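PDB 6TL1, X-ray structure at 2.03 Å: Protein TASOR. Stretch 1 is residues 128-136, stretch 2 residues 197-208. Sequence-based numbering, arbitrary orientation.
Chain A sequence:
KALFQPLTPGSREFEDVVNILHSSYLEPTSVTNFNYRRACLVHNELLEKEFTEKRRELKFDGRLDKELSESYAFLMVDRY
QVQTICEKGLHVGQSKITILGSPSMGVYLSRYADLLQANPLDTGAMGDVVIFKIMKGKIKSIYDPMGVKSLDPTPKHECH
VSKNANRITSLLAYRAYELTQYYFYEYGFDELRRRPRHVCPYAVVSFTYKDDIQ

Stretch 1 (128-136) DVVIFKIMK
Stretch 2 (197-208) RHVCPYAVVSFT

At the centre of the pairing, apolar side chains line both faces of the sheet. On one face Val130 (chi1 t) lies beside Val204 (t), with CG2 of Val130 4.1 Å from CG2 of Val204, while Val130 CG1 reaches Pro201 CB at 4.2 Å. Farther along this face Ile134 (chi1 p, chi2 t) meets Val199 (t) through CG2 of each, 4.0 Å apart. Phe132 (chi1 m, chi2 90°), whose CA-to-CB bond points sideways, bridges the interval: its CD2 is 3.6 Å from Val199 CG1 and its CE2 4.0 Å from Pro201 CB. The other face carries Val129 (t), Ile131 (m, t) and Lys133. Val129 CB packs 3.8 Å from Val205 CG2 (Val205 chi1 m), and Val129 CG2 touches the ring edge of Phe207 (p) at CE2, 3.6 Å away. Ile131 CB lies 4.2 Å from Ala203 CB; the small alanine presents a single methyl beside the branched isoleucine.

The backbone sets this register. The strand running through Asp128-Lys133 pairs antiparallel with the strand from Val199, their axes at 135° and 4.2 Å apart at closest approach, and the two stretches bury 928 Å² between them. Apart from Tyr202, the paired residues have extended phi/psi. Val129 and Val205 form a hydrogen-bonded pair, N of Val129 to O of Val205 at 2.8 Å and N of Val205 to O of Val129 at 2.9 Å. Non-hydrogen-bonded pairs Asp128-Ser206 and Val130-Val204 flank it, with CA atoms 4.4 and 4.5 Å apart. Next, Ile131 N donates to Ala203 O (2.7 Å), but Ile131 O accepts from both Tyr202 N (2.8 Å) and Ala203 N (3.1 Å). This double acceptance marks a beta bulge, where Tyr202 (phi/psi -119/-41) departs from extended geometry and the register shifts by one. Phe132 therefore pairs with Pro201, a non-hydrogen-bonded position that asks no amide proton of the proline. Pairing resumes as Lys133 N donates to Cys200 O (2.8 Å) and Cys200 N to Lys133 O (2.9 Å), followed by Ile134 opposite Val199. Beyond them, Met135 N donates to His198 O at 3.1 Å.

Toward the polar margin, Lys133 (p, t, t, t) uses its aliphatic portion against the strand, CG 3.9 Å from Cys200 CB (Cys200 chi1 t), and extends its amine outward. Tyr202 (t) begins toward the partner strand, but its end leads away. At the far end, Asp128 and Ser206, both chi1 m, close the contact: Ser206 OG donates to Asp128 OD1 across a very short 2.4 Å.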

ATOM      1  N   ASP A 128       9.876   1.089  -9.936  1.00 42.46           N
ATOM      2  CA  ASP A 128      10.132   1.520  -8.570  1.00 42.97           C
ATOM      3  C   ASP A 128       8.912   1.192  -7.729  1.00 39.07           C
ATOM      4  O   ASP A 128       7.789   1.522  -8.115  1.00 40.94           O
ATOM      5  CB  ASP A 128      10.394   3.031  -8.515  1.00 52.04           C
ATOM      6  CG  ASP A 128      11.647   3.432  -9.254  1.00 64.70           C
ATOM      7  OD1 ASP A 128      12.694   2.782  -9.051  1.00 67.76           O
ATOM      8  OD2 ASP A 128      11.575   4.392 -10.055  1.00 69.07           O
ATOM      9  N   VAL A 129       9.123   0.552  -6.583  1.00 38.08           N
ATOM     10  CA  VAL A 129       8.030   0.180  -5.691  1.00 39.56           C
ATOM     11  C   VAL A 129       8.271   0.858  -4.348  1.00 39.11           C
ATOM     12  O   VAL A 129       9.337   0.683  -3.744  1.00 39.64           O
ATOM     13  CB  VAL A 129       7.917  -1.343  -5.527  1.00 41.14           C
ATOM     14  CG1 VAL A 129       6.782  -1.691  -4.591  1.00 39.96           C
ATOM     15  CG2 VAL A 129       7.721  -2.006  -6.887  1.00 42.60           C
ATOM     16  N   VAL A 130       7.292   1.648  -3.901  1.00 40.90           N
ATOM     17  CA  VAL A 130       7.297   2.229  -2.560  1.00 39.37           C
ATOM     18  C   VAL A 130       6.619   1.254  -1.612  1.00 36.06           C
ATOM     19  O   VAL A 130       5.550   0.710  -1.914  1.00 35.03           O
ATOM     20  CB  VAL A 130       6.613   3.608  -2.531  1.00 39.69           C
ATOM     21  CG1 VAL A 130       6.579   4.186  -1.091  1.00 33.48           C
ATOM     22  CG2 VAL A 130       7.383   4.595  -3.386  1.00 38.22           C
ATOM     23  N   ILE A 131       7.295   0.956  -0.511  1.00 35.53           N
ATOM     24  CA  ILE A 131       6.751   0.139   0.560  1.00 31.80           C
ATOM     25  C   ILE A 131       6.242   1.083   1.638  1.00 34.87           C
ATOM     26  O   ILE A 131       7.013   1.881   2.193  1.00 31.95           O
ATOM     27  CB  ILE A 131       7.802  -0.826   1.126  1.00 30.61           C
ATOM     28  CG1 ILE A 131       8.286  -1.806   0.042  1.00 34.45           C
ATOM     29  CG2 ILE A 131       7.270  -1.521   2.384  1.00 30.44           C
ATOM     30  CD1 ILE A 131       9.385  -2.753   0.518  1.00 32.67           C
ATOM     31  N   PHE A 132       4.947   0.997   1.927  1.00 32.82           N
ATOM     32  CA  PHE A 132       4.321   1.788   2.977  1.00 34.54           C
ATOM     33  C   PHE A 132       4.122   0.935   4.211  1.00 35.65           C
ATOM     34  O   PHE A 132       3.713  -0.225   4.112  1.00 36.90           O
ATOM     35  CB  PHE A 132       2.956   2.322   2.538  1.00 33.10           C
ATOM     36  CG  PHE A 132       3.025   3.296   1.418  1.00 34.63           C
ATOM     37  CD1 PHE A 132       2.969   2.866   0.108  1.00 35.00           C
ATOM     38  CD2 PHE A 132       3.155   4.655   1.678  1.00 36.86           C
ATOM     39  CE1 PHE A 132       3.029   3.779  -0.934  1.00 39.84           C
ATOM     40  CE2 PHE A 132       3.229   5.568   0.648  1.00 35.25           C
ATOM     41  CZ  PHE A 132       3.173   5.127  -0.667  1.00 35.64           C
ATOM     42  N   LYS A 133       4.362   1.522   5.378  1.00 35.55           N
ATOM     43  CA  LYS A 133       3.828   0.921   6.582  1.00 34.44           C
ATOM     44  C   LYS A 133       2.416   1.463   6.769  1.00 35.58           C
ATOM     45  O   LYS A 133       2.130   2.620   6.450  1.00 39.83           O
ATOM     46  CB  LYS A 133       4.698   1.194   7.810  1.00 35.93           C
ATOM     47  CG  LYS A 133       4.746   2.618   8.310  1.00 46.21           C
ATOM     48  CD  LYS A 133       5.506   2.658   9.644  1.00 46.78           C
ATOM     49  CE  LYS A 133       5.722   4.080  10.170  1.00 49.69           C
ATOM     50  NZ  LYS A 133       6.616   4.066  11.377  1.00 54.81           N
ATOM     51  N   ILE A 134       1.514   0.590   7.214  1.00 36.84           N
ATOM     52  CA  ILE A 134       0.101   0.913   7.327  1.00 35.84           C
ATOM     53  C   ILE A 134      -0.411   0.339   8.632  1.00 38.02           C
ATOM     54  O   ILE A 134       0.186  -0.568   9.217  1.00 40.42           O
ATOM     55  CB  ILE A 134      -0.744   0.355   6.156  1.00 35.54           C
ATOM     56  CG1 ILE A 134      -0.557  -1.170   6.076  1.00 42.13           C
ATOM     57  CG2 ILE A 134      -0.354   1.040   4.867  1.00 28.01           C
ATOM     58  CD1 ILE A 134      -1.393  -1.862   5.008  1.00 39.49           C
ATOM     59  N   MET A 135      -1.534   0.889   9.077  1.00 34.71           N
ATOM     60  CA  MET A 135      -2.364   0.278  10.108  1.00 36.43           C
ATOM     61  C   MET A 135      -3.732   0.046   9.506  1.00 40.75           C
ATOM     62  O   MET A 135      -4.469   1.004   9.227  1.00 38.21           O
ATOM     63  CB  MET A 135      -2.446   1.170  11.340  1.00 38.30           C
ATOM     64  CG  MET A 135      -1.117   1.301  12.056  1.00 50.80           C
ATOM     65  SD  MET A 135      -1.284   2.306  13.537  1.00 57.46           S
ATOM     66  CE  MET A 135      -1.382   3.905  12.754  1.00 55.13           C
ATOM     67  N   LYS A 136      -4.070  -1.224   9.283  1.00 41.06           N
ATOM     68  CA  LYS A 136      -5.379  -1.500   8.737  1.00 42.29           C
ATOM     69  C   LYS A 136      -6.461  -1.193   9.755  1.00 41.23           C
ATOM     70  O   LYS A 136      -7.597  -0.918   9.369  1.00 41.58           O
ATOM     71  CB  LYS A 136      -5.484  -2.952   8.258  1.00 46.67           C
ATOM     72  CG  LYS A 136      -4.468  -3.344   7.200  1.00 51.96           C
ATOM     73  CD  LYS A 136      -4.922  -4.602   6.466  1.00 57.43           C
ATOM     74  CE  LYS A 136      -4.486  -5.880   7.154  1.00 57.54           C
ATOM     75  NZ  LYS A 136      -3.006  -5.986   7.273  1.00 64.11           N
ATOM     76  N   ARG A 197      -3.369   9.533   7.533  1.00 37.57           N
ATOM     77  CA  ARG A 197      -2.121   9.515   8.287  1.00 38.18           C
ATOM     78  C   ARG A 197      -1.683   8.128   8.742  1.00 42.22           C
ATOM     79  O   ARG A 197      -0.528   7.981   9.178  1.00 44.68           O
ATOM     80  CB  ARG A 197      -2.194  10.428   9.519  1.00 39.80           C
ATOM     81  CG  ARG A 197      -2.755  11.836   9.305  1.00 42.72           C
ATOM     82  CD  ARG A 197      -3.048  12.504  10.658  1.00 45.90           C
ATOM     83  NE  ARG A 197      -4.261  12.000  11.266  1.00 44.18           N
ATOM     84  CZ  ARG A 197      -4.595  12.215  12.532  1.00 48.01           C
ATOM     85  NH1 ARG A 197      -5.729  11.726  13.016  1.00 51.56           N
ATOM     86  NH2 ARG A 197      -3.770  12.865  13.340  1.00 50.99           N
ATOM     87  N   HIS A 198      -2.539   7.109   8.629  1.00 35.78           N
ATOM     88  CA  HIS A 198      -2.152   5.747   8.981  1.00 38.60           C
ATOM     89  C   HIS A 198      -1.537   4.998   7.797  1.00 35.56           C
ATOM     90  O   HIS A 198      -1.477   3.766   7.802  1.00 37.92           O
ATOM     91  CB  HIS A 198      -3.340   4.985   9.595  1.00 35.95           C
ATOM     92  CG  HIS A 198      -4.622   5.078   8.825  1.00 38.52           C
ATOM     93  ND1 HIS A 198      -5.175   6.275   8.420  1.00 41.43           N
ATOM     94  CD2 HIS A 198      -5.497   4.115   8.438  1.00 36.86           C
ATOM     95  CE1 HIS A 198      -6.311   6.045   7.786  1.00 41.72           C
ATOM     96  NE2 HIS A 198      -6.527   4.741   7.777  1.00 38.31           N
ATOM     97  N   VAL A 199      -1.046   5.739   6.812  1.00 35.07           N
ATOM     98  CA  VAL A 199      -0.244   5.265   5.698  1.00 35.08           C
ATOM     99  C   VAL A 199       1.028   6.099   5.678  1.00 40.40           C
ATOM    100  O   VAL A 199       0.959   7.333   5.668  1.00 45.09           O
ATOM    101  CB  VAL A 199      -1.000   5.411   4.366  1.00 34.34           C
ATOM    102  CG1 VAL A 199      -0.077   5.154   3.206  1.00 34.09           C
ATOM    103  CG2 VAL A 199      -2.233   4.476   4.347  1.00 36.97           C
ATOM    104  N   CYS A 200       2.188   5.434   5.704  1.00 35.00           N
ATOM    105  CA  CYS A 200       3.462   6.151   5.782  1.00 37.47           C
ATOM    106  C   CYS A 200       4.527   5.464   4.932  1.00 39.59           C
ATOM    107  O   CYS A 200       4.755   4.254   5.095  1.00 39.45           O
ATOM    108  CB  CYS A 200       3.929   6.244   7.240  1.00 39.27           C
ATOM    109  SG  CYS A 200       5.375   7.290   7.481  1.00 48.25           S
ATOM    110  N   PRO A 201       5.188   6.181   4.026  1.00 41.31           N
ATOM    111  CA  PRO A 201       6.264   5.561   3.238  1.00 40.06           C
ATOM    112  C   PRO A 201       7.410   5.103   4.131  1.00 42.69           C
ATOM    113  O   PRO A 201       7.851   5.822   5.035  1.00 38.24           O
ATOM    114  CB  PRO A 201       6.698   6.674   2.283  1.00 41.92           C
ATOM    115  CG  PRO A 201       6.322   7.925   2.976  1.00 46.09           C
ATOM    116  CD  PRO A 201       5.067   7.622   3.753  1.00 46.18           C
ATOM    117  N   TYR A 202       7.871   3.883   3.882  1.00 38.72           N
ATOM    118  CA  TYR A 202       8.875   3.191   4.680  1.00 38.56           C
ATOM    119  C   TYR A 202      10.131   2.835   3.898  1.00 36.00           C
ATOM    120  O   TYR A 202      11.242   2.987   4.420  1.00 39.84           O
ATOM    121  CB  TYR A 202       8.235   1.912   5.262  1.00 38.51           C
ATOM    122  CG  TYR A 202       9.181   1.014   6.016  1.00 38.05           C
ATOM    123  CD1 TYR A 202       9.505   1.282   7.343  1.00 41.61           C
ATOM    124  CD2 TYR A 202       9.728  -0.121   5.414  1.00 38.48           C
ATOM    125  CE1 TYR A 202      10.372   0.466   8.042  1.00 48.49           C
ATOM    126  CE2 TYR A 202      10.601  -0.936   6.103  1.00 38.96           C
ATOM    127  CZ  TYR A 202      10.909  -0.652   7.412  1.00 44.00           C
ATOM    128  OH  TYR A 202      11.774  -1.476   8.105  1.00 48.39           O
ATOM    129  N   ALA A 203       9.995   2.386   2.648  1.00 33.31           N
ATOM    130  CA  ALA A 203      11.155   2.004   1.854  1.00 37.85           C
ATOM    131  C   ALA A 203      10.805   2.108   0.379  1.00 39.97           C
ATOM    132  O   ALA A 203       9.633   2.100  -0.000  1.00 43.10           O
ATOM    133  CB  ALA A 203      11.623   0.577   2.188  1.00 32.84           C
ATOM    134  N   VAL A 204      11.845   2.198  -0.450  1.00 37.80           N
ATOM    135  CA  VAL A 204      11.713   2.207  -1.903  1.00 35.81           C
ATOM    136  C   VAL A 204      12.713   1.214  -2.481  1.00 38.95           C
ATOM    137  O   VAL A 204      13.877   1.187  -2.066  1.00 41.12           O
ATOM    138  CB  VAL A 204      11.950   3.607  -2.500  1.00 45.95           C
ATOM    139  CG1 VAL A 204      11.605   3.616  -3.977  1.00 45.94           C
ATOM    140  CG2 VAL A 204      11.128   4.654  -1.747  1.00 48.90           C
ATOM    141  N   VAL A 205      12.255   0.399  -3.427  1.00 35.15           N
ATOM    142  CA  VAL A 205      13.112  -0.528  -4.149  1.00 37.03           C
ATOM    143  C   VAL A 205      12.903  -0.312  -5.637  1.00 39.54           C
ATOM    144  O   VAL A 205      11.825   0.093  -6.087  1.00 46.98           O
ATOM    145  CB  VAL A 205      12.810  -1.995  -3.794  1.00 38.65           C
ATOM    146  CG1 VAL A 205      13.123  -2.274  -2.335  1.00 37.96           C
ATOM    147  CG2 VAL A 205      11.355  -2.316  -4.123  1.00 39.87           C
ATOM    148  N   SER A 206      13.952  -0.568  -6.401  1.00 39.13           N
ATOM    149  CA  SER A 206      13.878  -0.626  -7.849  1.00 43.20           C
ATOM    150  C   SER A 206      14.020  -2.087  -8.261  1.00 40.14           C
ATOM    151  O   SER A 206      14.840  -2.815  -7.699  1.00 44.55           O
ATOM    152  CB  SER A 206      14.970   0.229  -8.487  1.00 48.53           C
ATOM    153  OG  SER A 206      14.705   1.609  -8.297  1.00 51.94           O
ATOM    154  N   PHE A 207      13.215  -2.528  -9.222  1.00 42.73           N
ATOM    155  CA  PHE A 207      13.256  -3.916  -9.656  1.00 43.52           C
ATOM    156  C   PHE A 207      13.446  -4.005 -11.163  1.00 42.45           C
ATOM    157  O   PHE A 207      13.143  -3.077 -11.914  1.00 43.51           O
ATOM    158  CB  PHE A 207      11.975  -4.687  -9.268  1.00 41.18           C
ATOM    159  CG  PHE A 207      10.735  -4.270 -10.040  1.00 43.87           C
ATOM    160  CD1 PHE A 207      10.475  -4.775 -11.302  1.00 47.40           C
ATOM    161  CD2 PHE A 207       9.813  -3.409  -9.474  1.00 44.00           C
ATOM    162  CE1 PHE A 207       9.339  -4.394 -12.003  1.00 49.42           C
ATOM    163  CE2 PHE A 207       8.674  -3.033 -10.162  1.00 47.29           C
ATOM    164  CZ  PHE A 207       8.437  -3.527 -11.430  1.00 48.34           C
ATOM    165  N   THR A 208      13.926  -5.158 -11.601  1.00 40.68           N
ATOM    166  CA  THR A 208      13.743  -5.577 -12.978  1.00 45.71           C
ATOM    167  C   THR A 208      12.950  -6.871 -12.953  1.00 44.76           C
ATOM    168  O   THR A 208      13.007  -7.628 -11.977  1.00 44.65           O
ATOM    169  CB  THR A 208      15.064  -5.762 -13.732  1.00 50.66           C
ATOM    170  OG1 THR A 208      15.926  -6.651 -13.010  1.00 46.38           O
ATOM    171  CG2 THR A 208      15.750  -4.415 -13.906  1.00 55.93           C
TER